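Side-chain contacts in B12-binding domain-containing protein (Kitasatospora setae, PDB 6WTE), which binds cobalamin and a [4Fe-4S] cluster and acts as TsrM, a radical S-adenosylmethionine methylase that works by non-radical catalysis: residues S251-M256 / V289-A294; E211-G216 / I264-T269. All blocks are in the same frame, centred on the assembly; numbering follows the deposited sequence. Where two conformers were deposited one is given.

Contact 1 and contact 2 sample two depths of the radical SAM core, their centres about 18 Å apart. Segments 251-256 and 289-294 belong to the helices that precede and follow strand 266-269 in the chain, and that strand carries one half of contact 2. A probable hydrogen bond of 3.0 Å between Met256 O and Gln267 NE2 joins the two contacts directly. Contact 1 is centred about 26 Å from the centre of the chain, away from the annotated sites. Contact 2 lies nearer the cofactor: the side chain of Tyr213 is about 8 Å from the bound cobalamin at the nearest atoms, and His268 of the same strand touches that cofactor.

Contact 1 (S251-M256 / V289-A294)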
loop_
_atom_site.group_PDB
_atom_site.type_symbol
_atom_site.label_atom_id
_atom_site.label_comp_id
_atom_site.label_asym_id
_atom_site.label_seq_id
_atom_site.Cartn_x
_atom_site.Cartn_y
_atom_site.Cartn_z
ATOM N N SER A 251 -15.597 5.332 -16.771
ATOM C CA SER A 251 -14.495 4.394 -16.966
ATOM C C SER A 251 -14.321 3.488 -15.755
ATOM O O SER A 251 -14.093 2.281 -15.907
ATOM C CB SER A 251 -13.195 5.149 -17.256
ATOM O OG SER A 251 -13.305 5.903 -18.455
ATOM N N VAL A 252 -14.414 4.052 -14.547
ATOM C CA VAL A 252 -14.318 3.238 -13.335
ATOM C C VAL A 252 -15.405 2.169 -13.327
ATOM O O VAL A 252 -15.134 0.986 -13.092
ATOM C CB VAL A 252 -14.405 4.120 -12.077
ATOM C CG1 VAL A 252 -14.248 3.270 -10.837
ATOM C CG2 VAL A 252 -13.337 5.197 -12.104
ATOM N N VAL A 253 -16.656 2.570 -13.569
ATOM C CA VAL A 253 -17.740 1.597 -13.487
ATOM C C VAL A 253 -17.647 0.581 -14.626
ATOM O O VAL A 253 -17.958 -0.599 -14.435
ATOM C CB VAL A 253 -19.110 2.299 -13.448
ATOM C CG1 VAL A 253 -20.210 1.274 -13.241
ATOM C CG2 VAL A 253 -19.140 3.340 -12.319
ATOM N N ASP A 254 -17.219 1.014 -15.822
ATOM C CA ASP A 254 -16.955 0.062 -16.906
ATOM C C ASP A 254 -15.974 -1.020 -16.462
ATOM O O ASP A 254 -16.171 -2.211 -16.743
ATOM C CB ASP A 254 -16.377 0.775 -18.136
ATOM C CG ASP A 254 -17.433 1.430 -19.010
ATOM O OD1 ASP A 254 -18.642 1.342 -18.706
ATOM O OD2 ASP A 254 -17.033 2.025 -20.035
ATOM N N GLU A 255 -14.900 -0.613 -15.782
ATOM C CA GLU A 255 -13.900 -1.566 -15.312
ATOM C C GLU A 255 -14.473 -2.513 -14.264
ATOM O O GLU A 255 -14.223 -3.724 -14.312
ATOM C CB GLU A 255 -12.702 -0.811 -14.746
ATOM C CG GLU A 255 -11.566 -1.697 -14.285
ATOM C CD GLU A 255 -10.333 -0.885 -13.935
ATOM O OE1 GLU A 255 -10.251 0.272 -14.394
ATOM O OE2 GLU A 255 -9.460 -1.398 -13.209
ATOM N N MET A 256 -15.224 -1.973 -13.297
ATOM C CA MET A 256 -15.871 -2.820 -12.301
ATOM C C MET A 256 -16.834 -3.794 -12.957
ATOM O O MET A 256 -16.923 -4.956 -12.552
ATOM C CB MET A 256 -16.613 -1.963 -11.276
ATOM C CG MET A 256 -15.703 -1.034 -10.508
ATOM S SD MET A 256 -16.616 0.065 -9.416
ATOM C CE MET A 256 -17.124 -1.084 -8.135
ATOM N N VAL A 289 -25.319 2.145 -8.828
ATOM C CA VAL A 289 -26.715 1.843 -8.528
ATOM C C VAL A 289 -27.571 1.989 -9.776
ATOM O O VAL A 289 -28.453 1.164 -10.043
ATOM C CB VAL A 289 -27.216 2.747 -7.388
ATOM C CG1 VAL A 289 -28.728 2.624 -7.231
ATOM C CG2 VAL A 289 -26.508 2.393 -6.098
ATOM N N ARG A 290 -27.312 3.033 -10.567
ATOM C CA ARG A 290 -28.116 3.266 -11.761
ATOM C C ARG A 290 -27.975 2.121 -12.754
ATOM O O ARG A 290 -28.970 1.669 -13.328
ATOM C CB ARG A 290 -27.717 4.586 -12.422
ATOM C CG ARG A 290 -28.576 4.945 -13.627
ATOM C CD ARG A 290 -27.915 5.992 -14.517
ATOM N NE ARG A 290 -26.738 5.469 -15.213
ATOM C CZ ARG A 290 -26.793 4.708 -16.303
ATOM N NH1 ARG A 290 -27.968 4.374 -16.821
ATOM N NH2 ARG A 290 -25.676 4.277 -16.876
ATOM N N ARG A 291 -26.752 1.620 -12.949
ATOM C CA ARG A 291 -26.566 0.506 -13.876
ATOM C C ARG A 291 -27.207 -0.768 -13.347
ATOM O O ARG A 291 -27.816 -1.528 -14.112
ATOM C CB ARG A 291 -25.082 0.274 -14.135
ATOM C CG ARG A 291 -24.409 1.392 -14.895
ATOM C CD ARG A 291 -23.116 0.906 -15.493
ATOM N NE ARG A 291 -22.293 2.013 -15.953
ATOM C CZ ARG A 291 -21.143 1.866 -16.598
ATOM N NH1 ARG A 291 -20.683 0.649 -16.864
ATOM N NH2 ARG A 291 -20.452 2.934 -16.968
ATOM N N ARG A 292 -27.075 -1.021 -12.042
ATOM C CA ARG A 292 -27.693 -2.201 -11.446
ATOM C C ARG A 292 -29.198 -2.190 -11.663
ATOM O O ARG A 292 -29.796 -3.201 -12.055
ATOM C CB ARG A 292 -27.365 -2.259 -9.953
ATOM C CG ARG A 292 -25.954 -2.744 -9.650
ATOM C CD ARG A 292 -25.578 -2.502 -8.193
ATOM N NE ARG A 292 -26.558 -3.054 -7.259
ATOM C CZ ARG A 292 -26.298 -4.018 -6.378
ATOM N NH1 ARG A 292 -27.252 -4.453 -5.566
ATOM N NH2 ARG A 292 -25.093 -4.553 -6.311
ATOM N N HIS A 293 -29.827 -1.040 -11.430
ATOM C CA HIS A 293 -31.274 -0.955 -11.564
ATOM C C HIS A 293 -31.712 -1.004 -13.021
ATOM O O HIS A 293 -32.773 -1.557 -13.323
ATOM C CB HIS A 293 -31.771 0.321 -10.888
ATOM C CG HIS A 293 -31.689 0.273 -9.392
ATOM N ND1 HIS A 293 -32.530 0.997 -8.575
ATOM C CD2 HIS A 293 -30.855 -0.405 -8.568
ATOM C CE1 HIS A 293 -32.223 0.762 -7.311
ATOM N NE2 HIS A 293 -31.210 -0.084 -7.279
ATOM N N ALA A 294 -30.906 -0.455 -13.935
ATOM C CA ALA A 294 -31.299 -0.369 -15.339
ATOM C C ALA A 294 -31.341 -1.730 -16.023
ATOM O O ALA A 294 -32.066 -1.900 -17.009
ATOM C CB ALA A 294 -30.346 0.558 -16.092
#
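Arg291 reaches from helix 278-294 to Asp254 on helix 249-261 and closes a salt bridge in which both terminal nitrogens converge on a single carboxylate oxygen. NH1 of Arg291 lies 2.8 Å from Asp254 OD1, nearly in line with its C-O bond, while NH2 of Arg291 sits 3.0 Å from the same OD1, above the carboxylate plane. OD1 stays close to the guanidinium plane, but the two flat groups are turned 60° apart, so this is not the coplanar pairing in which each nitrogen takes its own oxygen. Neither bond is straight, the N-H...O angles being 144° for NH1 and 137° for NH2. Val253 supplies the apolar side of the contact: its CG1 lies over one guanidinium face, 3.5 Å from Arg291 NE, toward the rim of the group.

The extended chain from CG to NE carries the guanidinium across to the other helix, where the closest CA atoms, of Val253 and Arg291, are 8.9 Å apart. Further out, Glu287 pairs with NE and Glu257 with NH1, so three acidic residues share one cation and probably stabilise its charge. An alanine here would remove the guanidinium and would probably leave Asp254 without its mate on the other helix, with the charges of Glu257 and Glu287 less well balanced. Val253 also packs on Leu284 of the opposite helix, and Met256, about one turn further along, on Ile288. Helices that flank strand 266-269 in sequence thus meet side by side on the outside of the sheet, as successive helices do in the partial TIM barrel of radical SAM enzymes.

Contact 2 (E211-G216 / I264-T269); sequences EYYRRG and ILDQHT
Tyr213 and Ile264 bring their CA atoms to 6.6 Å, where the last turn of helix 209-214 meets the loop entering strand 266-269. The helix ends in a Schellman motif with Gly216, at positive phi, as its C-prime residue: Gly216 N bonds to Tyr213 O and the next backbone N to Tyr212 O, while the strand runs parallel to 219-221 and 304-309 in the radical SAM sheet. From this final turn Tyr213 reaches the strand with CG anti to its own N (chi1 -174°), and its ring lies flat against Ile264. The CA of Ile264 stands over the ring centre in a CH-pi contact, 3.9 Å from the Tyr213 centroid and 8° off the normal. CG2 of Ile264 extends the apolar surface, touching Tyr213 CD1 at 3.6 Å.

The phenol end goes on to Asp266, whose carboxylate is nearly coplanar with the ring (25°). Arg304 holds Asp266 OD2 in a salt bridge and Trp306 NE1 hydrogen-bonds to OD1, so strand 304-309 probably fixes the carboxylate beside the tyrosine. The Tyr213 hydroxyl is 3.0 Å from that same OD2, and it accepts a weak hydrogen bond of 3.3 Å at OH from the backbone N of Leu265.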
loop_
_atom_site.group_PDB
_atom_site.type_symbol
_atom_site.label_atom_id
_atom_site.label_comp_id
_atom_site.label_asym_id
_atom_site.label_seq_id
_atom_site.Cartn_x
_atom_site.Cartn_y
_atom_site.Cartn_z
ATOM N N GLU A 211 -7.086 -15.784 -11.728
ATOM C CA GLU A 211 -6.195 -16.632 -10.939
ATOM C C GLU A 211 -6.000 -16.068 -9.537
ATOM O O GLU A 211 -6.093 -16.798 -8.544
ATOM C CB GLU A 211 -4.845 -16.780 -11.646
ATOM C CG GLU A 211 -3.881 -17.727 -10.942
ATOM C CD GLU A 211 -4.373 -19.168 -10.910
ATOM O OE1 GLU A 211 -5.200 -19.550 -11.768
ATOM O OE2 GLU A 211 -3.928 -19.926 -10.023
ATOM N N TYR A 212 -5.748 -14.761 -9.435
ATOM C CA TYR A 212 -5.625 -14.143 -8.118
ATOM C C TYR A 212 -6.933 -14.231 -7.346
ATOM O O TYR A 212 -6.933 -14.492 -6.137
ATOM C CB TYR A 212 -5.198 -12.687 -8.255
ATOM C CG TYR A 212 -3.719 -12.522 -8.484
ATOM C CD1 TYR A 212 -2.833 -12.534 -7.416
ATOM C CD2 TYR A 212 -3.210 -12.359 -9.765
ATOM C CE1 TYR A 212 -1.475 -12.378 -7.614
ATOM C CE2 TYR A 212 -1.848 -12.206 -9.975
ATOM C CZ TYR A 212 -0.989 -12.215 -8.892
ATOM O OH TYR A 212 0.364 -12.056 -9.073
ATOM N N TYR A 213 -8.057 -14.025 -8.030
ATOM C CA TYR A 213 -9.347 -14.051 -7.348
ATOM C C TYR A 213 -9.632 -15.429 -6.766
ATOM O O TYR A 213 -10.119 -15.547 -5.637
ATOM C CB TYR A 213 -10.450 -13.634 -8.318
ATOM C CG TYR A 213 -11.813 -13.479 -7.690
ATOM C CD1 TYR A 213 -12.103 -12.387 -6.885
ATOM C CD2 TYR A 213 -12.814 -14.416 -7.917
ATOM C CE1 TYR A 213 -13.343 -12.230 -6.315
ATOM C CE2 TYR A 213 -14.074 -14.267 -7.351
ATOM C CZ TYR A 213 -14.327 -13.171 -6.552
ATOM O OH TYR A 213 -15.563 -13.014 -5.987
ATOM N N ARG A 214 -9.320 -16.489 -7.513
ATOM C CA ARG A 214 -9.546 -17.841 -7.019
ATOM C C ARG A 214 -8.618 -18.202 -5.870
ATOM O O ARG A 214 -8.928 -19.119 -5.100
ATOM C CB ARG A 214 -9.386 -18.848 -8.159
ATOM C CG ARG A 214 -10.477 -18.747 -9.213
ATOM C CD ARG A 214 -10.278 -19.755 -10.338
ATOM N NE ARG A 214 -10.223 -21.130 -9.848
ATOM C CZ ARG A 214 -9.141 -21.901 -9.912
ATOM N NH1 ARG A 214 -9.176 -23.140 -9.441
ATOM N NH2 ARG A 214 -8.024 -21.434 -10.455
ATOM N N ARG A 215 -7.491 -17.507 -5.737
ATOM C CA ARG A 215 -6.561 -17.740 -4.644
ATOM C C ARG A 215 -6.753 -16.744 -3.506
ATOM O O ARG A 215 -5.907 -16.669 -2.611
ATOM C CB ARG A 215 -5.123 -17.709 -5.171
ATOM C CG ARG A 215 -4.925 -18.687 -6.325
ATOM C CD ARG A 215 -3.502 -18.729 -6.868
ATOM N NE ARG A 215 -2.709 -19.781 -6.241
ATOM C CZ ARG A 215 -1.715 -20.426 -6.842
ATOM N NH1 ARG A 215 -1.396 -20.137 -8.097
ATOM N NH2 ARG A 215 -1.047 -21.370 -6.194
ATOM N N GLY A 216 -7.859 -16.000 -3.511
ATOM C CA GLY A 216 -8.231 -15.132 -2.415
ATOM C C GLY A 216 -7.988 -13.659 -2.652
ATOM O O GLY A 216 -8.377 -12.842 -1.806
ATOM N N ILE A 264 -15.496 -11.900 -10.997
ATOM C CA ILE A 264 -14.715 -11.234 -9.940
ATOM C C ILE A 264 -15.683 -10.268 -9.267
ATOM O O ILE A 264 -15.759 -9.077 -9.575
ATOM C CB ILE A 264 -13.462 -10.553 -10.500
ATOM C CG1 ILE A 264 -12.566 -11.581 -11.207
ATOM C CG2 ILE A 264 -12.703 -9.816 -9.396
ATOM C CD1 ILE A 264 -11.364 -10.958 -11.931
ATOM N N LEU A 265 -16.461 -10.809 -8.328
ATOM C CA LEU A 265 -17.582 -10.091 -7.727
ATOM C C LEU A 265 -17.177 -9.286 -6.500
ATOM O O LEU A 265 -17.705 -8.189 -6.286
ATOM C CB LEU A 265 -18.693 -11.075 -7.363
ATOM C CG LEU A 265 -19.288 -11.866 -8.529
ATOM C CD1 LEU A 265 -20.349 -12.824 -7.999
ATOM C CD2 LEU A 265 -19.878 -10.921 -9.569
ATOM N N ASP A 266 -16.259 -9.804 -5.691
ATOM C CA ASP A 266 -15.714 -9.048 -4.567
ATOM C C ASP A 266 -14.635 -8.099 -5.068
ATOM O O ASP A 266 -13.604 -8.540 -5.589
ATOM C CB ASP A 266 -15.142 -9.996 -3.512
ATOM C CG ASP A 266 -16.209 -10.831 -2.838
ATOM O OD1 ASP A 266 -16.885 -10.309 -1.929
ATOM O OD2 ASP A 266 -16.386 -12.002 -3.235
ATOM N N GLN A 267 -14.861 -6.801 -4.907
ATOM C CA GLN A 267 -13.924 -5.794 -5.383
ATOM C C GLN A 267 -13.576 -4.853 -4.246
ATOM O O GLN A 267 -14.450 -4.431 -3.484
ATOM C CB GLN A 267 -14.499 -5.021 -6.573
ATOM C CG GLN A 267 -14.894 -5.947 -7.723
ATOM C CD GLN A 267 -15.531 -5.224 -8.893
ATOM O OE1 GLN A 267 -15.507 -4.000 -8.963
ATOM N NE2 GLN A 267 -16.105 -5.989 -9.822
ATOM N N HIS A 268 -12.290 -4.556 -4.124
ATOM C CA HIS A 268 -11.773 -3.700 -3.068
ATOM C C HIS A 268 -11.295 -2.396 -3.692
ATOM O O HIS A 268 -10.514 -2.420 -4.650
ATOM C CB HIS A 268 -10.634 -4.410 -2.333
ATOM C CG HIS A 268 -10.299 -3.815 -1.001
ATOM N ND1 HIS A 268 -9.582 -2.645 -0.866
ATOM C CD2 HIS A 268 -10.585 -4.229 0.256
ATOM C CE1 HIS A 268 -9.440 -2.365 0.417
ATOM N NE2 HIS A 268 -10.042 -3.307 1.120
ATOM N N THR A 269 -11.772 -1.261 -3.170
ATOM C CA THR A 269 -11.287 0.025 -3.661
ATOM C C THR A 269 -9.813 0.176 -3.304
ATOM O O THR A 269 -9.383 -0.225 -2.220
ATOM C CB THR A 269 -12.091 1.191 -3.071
ATOM O OG1 THR A 269 -12.035 1.149 -1.640
ATOM C CG2 THR A 269 -13.538 1.125 -3.518
#